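Local coordinates for adapter protein MecA 1 (Bacillus subtilis, PDB 3JTP), which delivers unfolded proteins and regulators such as ComK and Spx to the ClpC protease, its C-terminal domain being the part that interacts with ClpC, at residues 31-36 with 80-85. The protein carries 3 engineered substitutions. Numbering follows the deposited sequence.
Sequences KTTLYS and GKLIIS
Residues 31-36 and 81-84 run antiparallel as neighbouring strands, their short axes approaching to 4.7 Å at 139°. Ser-36 and Lys-81 form a hydrogen-bonded pair: Ser-36 N gives its hydrogen to Lys-81 O, and Lys-81 N returns one to Ser-36 O. Tyr-35 and Leu-82 follow as a non-hydrogen-bonded pair. The register then slips by one residue at a classic beta bulge, where Ile-83 and Ile-84 both face Leu-34. Leu-34 O takes the N-H of Ile-83 at 2.9 Å and, weakly, that of Ile-84, while Leu-34 N donates almost straight along the C=O axis of Ile-84. Ile-83 has left extended geometry (psi -55°), so its side chain turns in toward strand 31-36 instead of keeping the usual alternation.

On the face shared by Thr-33, Tyr-35 and Leu-82, Leu-82 CD1 lies over the phenol ring, 4.1 Å from the Tyr-35 centroid, in a CH-pi contact offset toward the rim. That same methyl is pressed against Thr-33 CG2 at a tight 3.4 Å. Thr-33 CG2 is anti to its own backbone N, which leaves OG1 to accept a hydrogen bond from Glu-86 N. On the side of Leu-34, the side chains of Ile-83 and Leu-34 cross obliquely, CG2 of Ile-83 lying 4.1 Å from Leu-34 CD2. Ile-83 CD1 reaches along strand 31-36 toward its C-terminal end, to 3.4 Å from Ser-36 N.

Strand 81-84 is an outermost strand of the antiparallel sheet of the C-terminal domain of MecA; strand 40-46 pairs with the other edge of 31-37. Helix 73-79, which leads into Gly-80, packs on Tyr-35 through Ile-73, Leu-76 and Glu-77, while on the opposite face Leu-34 meets Phe-16 and Val-19 of helix 16-24 and Ala-88 of the C-terminal helix 88-96.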
ATOM      1  N   LYS A  31      -2.317   8.604   3.300  1.00 64.06           N
ATOM      2  CA  LYS A  31      -1.425   7.791   4.137  1.00 58.21           C
ATOM      3  C   LYS A  31      -1.312   6.317   3.716  1.00 51.96           C
ATOM      4  O   LYS A  31      -2.310   5.623   3.522  1.00 49.59           O
ATOM      5  CB  LYS A  31      -1.799   7.913   5.614  1.00 56.50           C
ATOM      6  CG  LYS A  31      -1.937   9.353   6.083  1.00 67.26           C
ATOM      7  CD  LYS A  31      -2.564   9.423   7.474  1.00 77.67           C
ATOM      8  CE  LYS A  31      -3.260  10.762   7.729  1.00 84.20           C
ATOM      9  NZ  LYS A  31      -4.092  10.718   8.978  1.00 83.71           N
ATOM     10  N   THR A  32      -0.075   5.860   3.572  1.00 47.10           N
ATOM     11  CA  THR A  32       0.196   4.465   3.293  1.00 42.95           C
ATOM     12  C   THR A  32       1.290   3.992   4.239  1.00 44.16           C
ATOM     13  O   THR A  32       2.257   4.712   4.475  1.00 44.22           O
ATOM     14  CB  THR A  32       0.605   4.245   1.825  1.00 43.90           C
ATOM     15  OG1 THR A  32       1.650   5.164   1.467  1.00 43.72           O
ATOM     16  CG2 THR A  32      -0.580   4.463   0.912  1.00 41.93           C
ATOM     17  N   THR A  33       1.105   2.806   4.820  1.00 43.07           N
ATOM     18  CA  THR A  33       2.155   2.157   5.601  1.00 42.25           C
ATOM     19  C   THR A  33       2.451   0.790   4.987  1.00 39.32           C
ATOM     20  O   THR A  33       1.540   0.054   4.601  1.00 38.21           O
ATOM     21  CB  THR A  33       1.771   2.041   7.106  1.00 45.64           C
ATOM     22  OG1 THR A  33       1.574   3.357   7.634  1.00 48.49           O
ATOM     23  CG2 THR A  33       2.870   1.325   7.930  1.00 41.30           C
ATOM     24  N   LEU A  34       3.733   0.467   4.868  1.00 39.18           N
ATOM     25  CA  LEU A  34       4.139  -0.762   4.205  1.00 42.06           C
ATOM     26  C   LEU A  34       4.751  -1.761   5.185  1.00 39.86           C
ATOM     27  O   LEU A  34       5.610  -1.395   5.986  1.00 40.69           O
ATOM     28  CB  LEU A  34       5.122  -0.442   3.067  1.00 40.12           C
ATOM     29  CG  LEU A  34       5.637  -1.628   2.246  1.00 40.13           C
ATOM     30  CD1 LEU A  34       4.590  -2.133   1.239  1.00 35.17           C
ATOM     31  CD2 LEU A  34       6.932  -1.239   1.529  1.00 40.18           C
ATOM     32  N   TYR A  35       4.297  -3.015   5.113  1.00 39.62           N
ATOM     33  CA  TYR A  35       4.832  -4.106   5.922  1.00 39.24           C
ATOM     34  C   TYR A  35       5.255  -5.264   5.008  1.00 42.03           C
ATOM     35  O   TYR A  35       4.776  -5.357   3.875  1.00 42.46           O
ATOM     36  CB  TYR A  35       3.766  -4.658   6.890  1.00 40.65           C
ATOM     37  CG  TYR A  35       3.245  -3.705   7.937  1.00 43.72           C
ATOM     38  CD1 TYR A  35       3.666  -3.778   9.266  1.00 45.22           C
ATOM     39  CD2 TYR A  35       2.304  -2.748   7.606  1.00 47.10           C
ATOM     40  CE1 TYR A  35       3.166  -2.900  10.224  1.00 45.79           C
ATOM     41  CE2 TYR A  35       1.807  -1.873   8.544  1.00 45.21           C
ATOM     42  CZ  TYR A  35       2.236  -1.946   9.840  1.00 47.95           C
ATOM     43  OH  TYR A  35       1.713  -1.043  10.728  1.00 55.90           O
ATOM     44  N   SER A  36       6.118  -6.156   5.498  1.00 40.62           N
ATOM     45  CA  SER A  36       6.236  -7.493   4.893  1.00 41.88           C
ATOM     46  C   SER A  36       5.700  -8.529   5.852  1.00 45.31           C
ATOM     47  O   SER A  36       5.667  -8.303   7.061  1.00 46.23           O
ATOM     48  CB  SER A  36       7.678  -7.867   4.507  1.00 39.08           C
ATOM     49  OG  SER A  36       8.600  -7.636   5.559  1.00 42.16           O
ATOM     50  N   GLY A  80       4.654  -8.862  11.687  1.00 58.05           N
ATOM     51  CA  GLY A  80       5.198  -8.380  10.434  1.00 52.55           C
ATOM     52  C   GLY A  80       6.365  -7.430  10.634  1.00 52.74           C
ATOM     53  O   GLY A  80       6.572  -6.890  11.722  1.00 50.91           O
ATOM     54  N   LYS A  81       7.141  -7.218   9.578  1.00 50.55           N
ATOM     55  CA  LYS A  81       8.206  -6.231   9.633  1.00 48.17           C
ATOM     56  C   LYS A  81       7.659  -4.914   9.123  1.00 46.06           C
ATOM     57  O   LYS A  81       7.189  -4.814   7.985  1.00 48.20           O
ATOM     58  CB  LYS A  81       9.409  -6.674   8.786  1.00 48.99           C
ATOM     59  CG  LYS A  81      10.486  -5.616   8.634  1.00 45.17           C
ATOM     60  CD  LYS A  81      11.212  -5.368   9.944  1.00 44.94           C
ATOM     61  CE  LYS A  81      12.094  -4.120   9.828  1.00 51.28           C
ATOM     62  NZ  LYS A  81      13.015  -3.969  10.996  1.00 54.42           N
ATOM     63  N   LEU A  82       7.716  -3.884   9.947  1.00 44.14           N
ATOM     64  CA  LEU A  82       7.301  -2.573   9.503  1.00 39.74           C
ATOM     65  C   LEU A  82       8.427  -1.991   8.662  1.00 43.14           C
ATOM     66  O   LEU A  82       9.573  -1.945   9.094  1.00 43.05           O
ATOM     67  CB  LEU A  82       6.984  -1.687  10.701  1.00 44.00           C
ATOM     68  CG  LEU A  82       6.767  -0.203  10.448  1.00 45.44           C
ATOM     69  CD1 LEU A  82       5.673   0.023   9.434  1.00 42.53           C
ATOM     70  CD2 LEU A  82       6.429   0.494  11.778  1.00 51.03           C
ATOM     71  N   ILE A  83       8.106  -1.556   7.448  1.00 42.04           N
ATOM     72  CA  ILE A  83       9.156  -1.137   6.512  1.00 41.22           C
ATOM     73  C   ILE A  83       9.200   0.381   6.414  1.00 42.59           C
ATOM     74  O   ILE A  83      10.247   0.987   6.651  1.00 41.45           O
ATOM     75  CB  ILE A  83       8.998  -1.836   5.114  1.00 43.19           C
ATOM     76  CG1 ILE A  83       9.066  -3.353   5.289  1.00 41.05           C
ATOM     77  CG2 ILE A  83      10.065  -1.357   4.113  1.00 39.83           C
ATOM     78  CD1 ILE A  83       8.451  -4.147   4.143  1.00 40.88           C
ATOM     79  N   ILE A  84       8.059   0.988   6.079  1.00 41.99           N
ATOM     80  CA  ILE A  84       7.896   2.444   6.115  1.00 45.42           C
ATOM     81  C   ILE A  84       6.528   2.755   6.723  1.00 46.71           C
ATOM     82  O   ILE A  84       5.536   2.073   6.410  1.00 39.62           O
ATOM     83  CB  ILE A  84       7.921   3.072   4.694  1.00 45.41           C
ATOM     84  CG1 ILE A  84       9.087   2.531   3.871  1.00 44.53           C
ATOM     85  CG2 ILE A  84       7.970   4.614   4.775  1.00 42.68           C
ATOM     86  CD1 ILE A  84      10.420   3.138   4.244  1.00 54.27           C
ATOM     87  N   SER A  85       6.452   3.774   7.580  1.00 43.72           N
ATOM     88  CA  SER A  85       5.135   4.197   8.056  1.00 46.49           C
ATOM     89  C   SER A  85       4.672   5.518   7.455  1.00 45.54           C
ATOM     90  O   SER A  85       5.471   6.416   7.202  1.00 49.64           O
ATOM     91  CB  SER A  85       5.043   4.237   9.587  1.00 51.94           C
ATOM     92  OG  SER A  85       6.112   4.954  10.170  1.00 48.55           O
TER